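Local atomic coordinates of DNA helicase uvsW (Enterobacteria phage T4, PDB entry 1RIF), a protein that unwinds duplex DNA in the 3'-5' direction by hydrolysing ATP and drives branch migration of Holliday junctions in phage recombination and repair. Residues M1-V5 with R14-E18; H8-H12 with I246-C252. The protein carries 1 engineered substitution. Residues are numbered along the deposited sequence.

Contact 1 of 2, residues M1-V5 with R14-E18; sequences MDIKV and RIDCE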
ATOM      1  N   MET A   1     -27.698 -12.291   3.916  1.00 47.10           N
ATOM      2  CA  MET A   1     -28.677 -11.167   3.878  1.00 46.96           C
ATOM      3  C   MET A   1     -28.631 -10.420   2.547  1.00 46.04           C
ATOM      4  O   MET A   1     -28.860 -11.019   1.492  1.00 47.02           O
ATOM      5  CB  MET A   1     -28.411 -10.211   5.041  1.00 48.61           C
ATOM      6  CG  MET A   1     -26.942  -9.977   5.334  1.00 49.70           C
ATOM      7  SD  MET A   1     -26.739  -9.186   6.945  1.00 53.27           S
ATOM      8  CE  MET A   1     -26.656 -10.626   8.016  1.00 48.35           C
ATOM      9  N   ASP A   2     -28.352  -9.119   2.589  1.00 44.01           N
ATOM     10  CA  ASP A   2     -28.281  -8.335   1.358  1.00 41.73           C
ATOM     11  C   ASP A   2     -26.894  -8.401   0.751  1.00 39.88           C
ATOM     12  O   ASP A   2     -26.729  -8.719  -0.426  1.00 39.62           O
ATOM     13  CB  ASP A   2     -28.641  -6.872   1.621  1.00 42.75           C
ATOM     14  CG  ASP A   2     -30.125  -6.659   1.780  1.00 42.85           C
ATOM     15  OD1 ASP A   2     -30.876  -7.062   0.865  1.00 44.33           O
ATOM     16  OD2 ASP A   2     -30.541  -6.089   2.811  1.00 43.20           O
ATOM     17  N   ILE A   3     -25.898  -8.100   1.576  1.00 37.96           N
ATOM     18  CA  ILE A   3     -24.513  -8.096   1.139  1.00 35.33           C
ATOM     19  C   ILE A   3     -23.618  -8.809   2.138  1.00 34.82           C
ATOM     20  O   ILE A   3     -23.660  -8.523   3.330  1.00 35.29           O
ATOM     21  CB  ILE A   3     -24.004  -6.649   0.980  1.00 34.90           C
ATOM     22  CG1 ILE A   3     -24.838  -5.913  -0.071  1.00 32.28           C
ATOM     23  CG2 ILE A   3     -22.539  -6.654   0.601  1.00 36.26           C
ATOM     24  CD1 ILE A   3     -24.507  -4.454  -0.190  1.00 29.83           C
ATOM     25  N   LYS A   4     -22.819  -9.748   1.643  1.00 33.93           N
ATOM     26  CA  LYS A   4     -21.875 -10.489   2.477  1.00 33.06           C
ATOM     27  C   LYS A   4     -20.493 -10.281   1.885  1.00 32.04           C
ATOM     28  O   LYS A   4     -20.239 -10.663   0.745  1.00 31.40           O
ATOM     29  CB  LYS A   4     -22.205 -11.989   2.501  1.00 34.38           C
ATOM     30  CG  LYS A   4     -23.300 -12.377   3.489  1.00 36.07           C
ATOM     31  CD  LYS A   4     -23.440 -13.888   3.590  1.00 39.09           C
ATOM     32  CE  LYS A   4     -24.453 -14.293   4.660  1.00 41.18           C
ATOM     33  NZ  LYS A   4     -24.872 -15.730   4.544  1.00 40.82           N
ATOM     34  N   VAL A   5     -19.603  -9.662   2.652  1.00 30.59           N
ATOM     35  CA  VAL A   5     -18.250  -9.406   2.178  1.00 28.17           C
ATOM     36  C   VAL A   5     -17.265 -10.398   2.800  1.00 28.90           C
ATOM     37  O   VAL A   5     -17.023 -10.392   4.009  1.00 28.77           O
ATOM     38  CB  VAL A   5     -17.839  -7.950   2.485  1.00 26.51           C
ATOM     39  CG1 VAL A   5     -16.463  -7.663   1.929  1.00 25.76           C
ATOM     40  CG2 VAL A   5     -18.852  -6.999   1.873  1.00 24.55           C
ATOM     41  N   ARG A  14     -14.132 -10.268  -1.507  1.00 27.20           N
ATOM     42  CA  ARG A  14     -15.132 -10.736  -2.458  1.00 26.96           C
ATOM     43  C   ARG A  14     -16.509 -10.364  -1.968  1.00 26.62           C
ATOM     44  O   ARG A  14     -16.815 -10.525  -0.791  1.00 27.24           O
ATOM     45  CB  ARG A  14     -15.059 -12.254  -2.632  1.00 28.70           C
ATOM     46  CG  ARG A  14     -16.002 -12.759  -3.707  1.00 31.43           C
ATOM     47  CD  ARG A  14     -16.005 -14.268  -3.828  1.00 33.65           C
ATOM     48  NE  ARG A  14     -16.812 -14.915  -2.796  1.00 35.34           N
ATOM     49  CZ  ARG A  14     -16.312 -15.543  -1.738  1.00 36.98           C
ATOM     50  NH1 ARG A  14     -14.996 -15.611  -1.561  1.00 38.80           N
ATOM     51  NH2 ARG A  14     -17.129 -16.119  -0.864  1.00 36.88           N
ATOM     52  N   ILE A  15     -17.346  -9.873  -2.870  1.00 27.25           N
ATOM     53  CA  ILE A  15     -18.698  -9.482  -2.497  1.00 27.44           C
ATOM     54  C   ILE A  15     -19.772 -10.423  -3.040  1.00 29.12           C
ATOM     55  O   ILE A  15     -19.773 -10.766  -4.220  1.00 29.72           O
ATOM     56  CB  ILE A  15     -19.012  -8.060  -2.975  1.00 26.13           C
ATOM     57  CG1 ILE A  15     -17.903  -7.104  -2.520  1.00 25.62           C
ATOM     58  CG2 ILE A  15     -20.371  -7.623  -2.425  1.00 26.64           C
ATOM     59  CD1 ILE A  15     -18.107  -5.664  -2.940  1.00 23.47           C
ATOM     60  N   ASP A  16     -20.677 -10.831  -2.156  1.00 31.89           N
ATOM     61  CA  ASP A  16     -21.789 -11.722  -2.481  1.00 34.13           C
ATOM     62  C   ASP A  16     -23.067 -10.920  -2.396  1.00 34.44           C
ATOM     63  O   ASP A  16     -23.352 -10.320  -1.368  1.00 34.57           O
ATOM     64  CB  ASP A  16     -21.860 -12.870  -1.478  1.00 36.58           C
ATOM     65  CG  ASP A  16     -20.850 -13.959  -1.767  1.00 40.55           C
ATOM     66  OD1 ASP A  16     -19.689 -13.633  -2.104  1.00 41.69           O
ATOM     67  OD2 ASP A  16     -21.219 -15.148  -1.645  1.00 43.41           O
ATOM     68  N   CYS A  17     -23.841 -10.911  -3.472  1.00 36.72           N
ATOM     69  CA  CYS A  17     -25.087 -10.153  -3.503  1.00 39.15           C
ATOM     70  C   CYS A  17     -25.885 -10.511  -4.750  1.00 40.53           C
ATOM     71  O   CYS A  17     -25.495 -11.390  -5.518  1.00 41.65           O
ATOM     72  CB  CYS A  17     -24.782  -8.659  -3.523  1.00 38.53           C
ATOM     73  SG  CYS A  17     -23.869  -8.162  -5.002  1.00 39.42           S
ATOM     74  N   GLU A  18     -27.005  -9.826  -4.947  1.00 42.50           N
ATOM     75  CA  GLU A  18     -27.842 -10.071  -6.115  1.00 44.09           C
ATOM     76  C   GLU A  18     -27.144  -9.548  -7.364  1.00 44.12           C
ATOM     77  O   GLU A  18     -26.087  -8.914  -7.279  1.00 43.99           O
ATOM     78  CB  GLU A  18     -29.197  -9.375  -5.967  1.00 45.38           C
ATOM     79  CG  GLU A  18     -30.359 -10.326  -5.726  1.00 48.63           C
ATOM     80  CD  GLU A  18     -30.237 -11.091  -4.417  1.00 49.31           C
ATOM     81  OE1 GLU A  18     -30.253 -10.449  -3.342  1.00 51.47           O
ATOM     82  OE2 GLU A  18     -30.128 -12.335  -4.467  1.00 49.68           O
TER
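Residues 3-5 and 14-16 run antiparallel, at 158° and 4.8 Å between their short axes, as the open-end half of the β-hairpin formed by strands 3-8 and 12-16 in the N-terminal domain. Lys4 and Asp16 form a hydrogen-bonded pair: Lys4 N donates to Asp16 O (3.1 Å) and Asp16 N to Lys4 O (2.9 Å). Val5 and Ile15 follow as a non-hydrogen-bonded pair, CA to CA 4.7 Å. CA-H...O contacts from Ile3 CA to Asp16 O and from Val5 CA to Arg14 O, both 3.5 Å, supplement the ladder. Val5 and Ile15 share one face; Ile3 CG2 meets Ile15 CG2 at 3.8 Å, while helix 19-28 packs on Ile15 and Cys17 through Leu25. Lys4 CB and Asp16 CB, 4.1 Å apart, lie on the other face, but the Lys4 side chain leads away. Strand 79-81 pairs with the far edge of strand 3-8, and Glu18 is the N-cap residue of helix 19-28. Asp16 OD1 takes a salt-bridging hydrogen bond from Arg14 NE at 3.2 Å.

Contact 2 of 2, residues H8-H12 with I246-C252; sequences HDFSH and ISGLNNC
The turn of a β-hairpin, residues 8-12, meets the irregular connection 246-252, whose first three residues have helical phi/psi before Leu249 (-87/63) centres an inverse gamma turn. At the closest CA pair, Phe10 and Asn250 (4.9 Å), Phe10 N donates a nearly straight (170°) hydrogen bond to Asn250 O at 2.9 Å.

Asp9 (phi/psi 50/176, rotamer p) organises the turn: its OD1 accepts from Ser11 N (2.8 Å) in an Asx turn, from His12 N (3.2 Å) and from Ser11 OG (2.8 Å), and Ser11 OG accepts from His12 ND1 (2.8 Å). Two waters bridge the segments, one donating to Asp9 OD2 (2.7 Å) and Ser247 O (2.9 Å), the other lying between Phe10 O (3.0 Å) and Cys252 O (2.9 Å).

Side chains press closely on 246-252: Ser11 CB (chi1 p) is 3.0 Å from Ile246 O, Asp9 CB 3.1 Å from Asn250 O and Phe10 CB 3.4 Å from Cys252 O. The Phe10 ring (m, chi2 99°) turns its edge to Asn250 O, with CD1 4.0 Å from Asn251 C. His12 (m) puts CE1 3.6 Å from Ser247 OG and 4.1 Å from Ile246 CG2.

This is a loop-to-loop interface between the N-terminal domain and the helicase ATP-binding domain: Pro61 of strand 59-61 touches both His12 and Ile246, while Leu249, in the connection leading into strand 254-258, packs on strand 226-232 and helix 269-276.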
ATOM      1  N   HIS A   8     -10.629 -12.492   0.935  1.00 32.63           N
ATOM      2  CA  HIS A   8     -10.082 -13.096  -0.281  1.00 32.84           C
ATOM      3  C   HIS A   8      -8.687 -12.473  -0.429  1.00 35.03           C
ATOM      4  O   HIS A   8      -8.512 -11.488  -1.140  1.00 39.98           O
ATOM      5  CB  HIS A   8     -10.952 -12.721  -1.490  1.00 31.27           C
ATOM      6  CG  HIS A   8     -10.434 -13.248  -2.792  1.00 30.78           C
ATOM      7  ND1 HIS A   8     -10.693 -14.527  -3.235  1.00 30.75           N
ATOM      8  CD2 HIS A   8      -9.617 -12.690  -3.717  1.00 30.56           C
ATOM      9  CE1 HIS A   8     -10.056 -14.734  -4.374  1.00 30.18           C
ATOM     10  NE2 HIS A   8      -9.395 -13.635  -4.687  1.00 28.35           N
ATOM     11  N   ASP A   9      -7.694 -13.051   0.233  1.00 33.80           N
ATOM     12  CA  ASP A   9      -6.324 -12.520   0.246  1.00 29.95           C
ATOM     13  C   ASP A   9      -6.224 -11.022   0.597  1.00 27.31           C
ATOM     14  O   ASP A   9      -7.235 -10.340   0.794  1.00 24.29           O
ATOM     15  CB  ASP A   9      -5.538 -12.863  -1.051  1.00 30.25           C
ATOM     16  CG  ASP A   9      -5.954 -12.048  -2.277  1.00 30.74           C
ATOM     17  OD1 ASP A   9      -6.357 -10.872  -2.153  1.00 30.54           O
ATOM     18  OD2 ASP A   9      -5.826 -12.593  -3.395  1.00 28.84           O
ATOM     19  N   PHE A  10      -5.000 -10.511   0.697  1.00 25.59           N
ATOM     20  CA  PHE A  10      -4.816  -9.116   1.076  1.00 24.51           C
ATOM     21  C   PHE A  10      -4.841  -8.061  -0.016  1.00 23.65           C
ATOM     22  O   PHE A  10      -4.506  -6.906   0.240  1.00 22.96           O
ATOM     23  CB  PHE A  10      -3.543  -8.971   1.912  1.00 22.99           C
ATOM     24  CG  PHE A  10      -3.656  -9.594   3.266  1.00 19.58           C
ATOM     25  CD1 PHE A  10      -3.133 -10.853   3.514  1.00 20.17           C
ATOM     26  CD2 PHE A  10      -4.359  -8.947   4.279  1.00 20.77           C
ATOM     27  CE1 PHE A  10      -3.309 -11.464   4.750  1.00 20.99           C
ATOM     28  CE2 PHE A  10      -4.544  -9.549   5.523  1.00 20.64           C
ATOM     29  CZ  PHE A  10      -4.018 -10.811   5.758  1.00 20.03           C
ATOM     30  N   SER A  11      -5.241  -8.442  -1.226  1.00 23.26           N
ATOM     31  CA  SER A  11      -5.329  -7.468  -2.304  1.00 22.53           C
ATOM     32  C   SER A  11      -6.791  -7.057  -2.501  1.00 23.09           C
ATOM     33  O   SER A  11      -7.081  -5.884  -2.750  1.00 22.95           O
ATOM     34  CB  SER A  11      -4.748  -8.037  -3.608  1.00 22.66           C
ATOM     35  OG  SER A  11      -5.568  -9.051  -4.167  1.00 24.55           O
ATOM     36  N   HIS A  12      -7.709  -8.013  -2.344  1.00 23.68           N
ATOM     37  CA  HIS A  12      -9.143  -7.762  -2.531  1.00 23.08           C
ATOM     38  C   HIS A  12     -10.046  -8.512  -1.566  1.00 23.92           C
ATOM     39  O   HIS A  12      -9.617  -9.413  -0.861  1.00 25.49           O
ATOM     40  CB  HIS A  12      -9.596  -8.186  -3.937  1.00 22.49           C
ATOM     41  CG  HIS A  12      -8.921  -7.453  -5.053  1.00 21.16           C
ATOM     42  ND1 HIS A  12      -7.629  -7.725  -5.450  1.00 19.86           N
ATOM     43  CD2 HIS A  12      -9.366  -6.465  -5.864  1.00 19.11           C
ATOM     44  CE1 HIS A  12      -7.308  -6.937  -6.461  1.00 20.54           C
ATOM     45  NE2 HIS A  12      -8.344  -6.164  -6.731  1.00 20.12           N
ATOM     46  N   ILE A 246      -1.476  -4.821  -8.130  1.00 20.61           N
ATOM     47  CA  ILE A 246      -2.335  -5.008  -6.966  1.00 20.80           C
ATOM     48  C   ILE A 246      -2.761  -6.454  -6.673  1.00 22.19           C
ATOM     49  O   ILE A 246      -2.719  -6.892  -5.522  1.00 22.48           O
ATOM     50  CB  ILE A 246      -3.586  -4.095  -7.061  1.00 18.17           C
ATOM     51  CG1 ILE A 246      -4.338  -4.105  -5.726  1.00 17.07           C
ATOM     52  CG2 ILE A 246      -4.472  -4.538  -8.227  1.00 18.84           C
ATOM     53  CD1 ILE A 246      -5.424  -3.037  -5.614  1.00 13.68           C
ATOM     54  N   SER A 247      -3.157  -7.195  -7.700  1.00 22.15           N
ATOM     55  CA  SER A 247      -3.579  -8.580  -7.516  1.00 24.16           C
ATOM     56  C   SER A 247      -2.411  -9.479  -7.121  1.00 25.18           C
ATOM     57  O   SER A 247      -2.601 -10.487  -6.440  1.00 26.15           O
ATOM     58  CB  SER A 247      -4.217  -9.115  -8.799  1.00 25.38           C
ATOM     59  OG  SER A 247      -5.403  -8.410  -9.109  1.00 28.59           O
ATOM     60  N   GLY A 248      -1.205  -9.114  -7.550  1.00 25.36           N
ATOM     61  CA  GLY A 248      -0.028  -9.901  -7.222  1.00 22.29           C
ATOM     62  C   GLY A 248       0.336  -9.889  -5.747  1.00 21.59           C
ATOM     63  O   GLY A 248       0.935 -10.841  -5.243  1.00 21.22           O
ATOM     64  N   LEU A 249      -0.013  -8.812  -5.051  1.00 19.92           N
ATOM     65  CA  LEU A 249       0.286  -8.688  -3.625  1.00 19.90           C
ATOM     66  C   LEU A 249      -0.842  -9.324  -2.822  1.00 21.02           C
ATOM     67  O   LEU A 249      -1.529  -8.651  -2.052  1.00 19.86           O
ATOM     68  CB  LEU A 249       0.416  -7.208  -3.248  1.00 18.82           C
ATOM     69  CG  LEU A 249       1.583  -6.438  -3.868  1.00 18.04           C
ATOM     70  CD1 LEU A 249       1.327  -4.944  -3.755  1.00 16.70           C
ATOM     71  CD2 LEU A 249       2.882  -6.827  -3.174  1.00 16.44           C
ATOM     72  N   ASN A 250      -1.027 -10.627  -2.997  1.00 22.96           N
ATOM     73  CA  ASN A 250      -2.107 -11.324  -2.314  1.00 23.29           C
ATOM     74  C   ASN A 250      -1.798 -11.670  -0.864  1.00 21.34           C
ATOM     75  O   ASN A 250      -2.696 -12.015  -0.111  1.00 21.92           O
ATOM     76  CB  ASN A 250      -2.488 -12.585  -3.100  1.00 24.42           C
ATOM     77  CG  ASN A 250      -1.371 -13.600  -3.150  1.00 26.37           C
ATOM     78  OD1 ASN A 250      -0.225 -13.265  -3.451  1.00 28.44           O
ATOM     79  ND2 ASN A 250      -1.700 -14.855  -2.860  1.00 27.06           N
ATOM     80  N   ASN A 251      -0.529 -11.573  -0.482  1.00 20.89           N
ATOM     81  CA  ASN A 251      -0.111 -11.857   0.889  1.00 20.73           C
ATOM     82  C   ASN A 251       0.341 -10.590   1.609  1.00 20.83           C
ATOM     83  O   ASN A 251       0.829 -10.666   2.737  1.00 20.60           O
ATOM     84  CB  ASN A 251       1.057 -12.851   0.911  1.00 20.50           C
ATOM     85  CG  ASN A 251       0.675 -14.213   0.387  1.00 20.58           C
ATOM     86  OD1 ASN A 251      -0.351 -14.772   0.777  1.00 21.52           O
ATOM     87  ND2 ASN A 251       1.502 -14.764  -0.493  1.00 17.32           N
ATOM     88  N   CYS A 252       0.171  -9.439   0.957  1.00 20.25           N
ATOM     89  CA  CYS A 252       0.601  -8.151   1.502  1.00 18.32           C
ATOM     90  C   CYS A 252      -0.343  -7.540   2.529  1.00 18.58           C
ATOM     91  O   CYS A 252      -1.114  -6.626   2.234  1.00 16.28           O
ATOM     92  CB  CYS A 252       0.837  -7.155   0.366  1.00 16.95           C
ATOM     93  SG  CYS A 252       2.110  -5.938   0.748  1.00 17.13           S
TER
HETATM   94  O   HOH W   1      -5.072 -11.837  -5.833  1.00 25.86           O
HETATM   95  O   HOH W   2      -3.707  -5.488   2.756  1.00 24.10           O

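In the fold
Both contacts draw on the hairpin of strands 3-8 and 12-16, and their segments alternate along the chain: 1-5, 8-12, 14-18, then, more than 230 residues after the turn, 246-252. Contact 1 lies near the hairpin's open end; contact 2 is about 20 Å away, centre to centre, where the turn packs against the loop between helix 239-245 and strand 254-258 of the seven-stranded parallel sheet. The two touch where Arg14 N packs 4.0 Å from His8 CB. Thus one hairpin supplies the two central strands of the four-stranded N-terminal sheet and reaches the ATP-binding helicase domain; the C-terminal helicase domain of the full-length protein is absent from this chain.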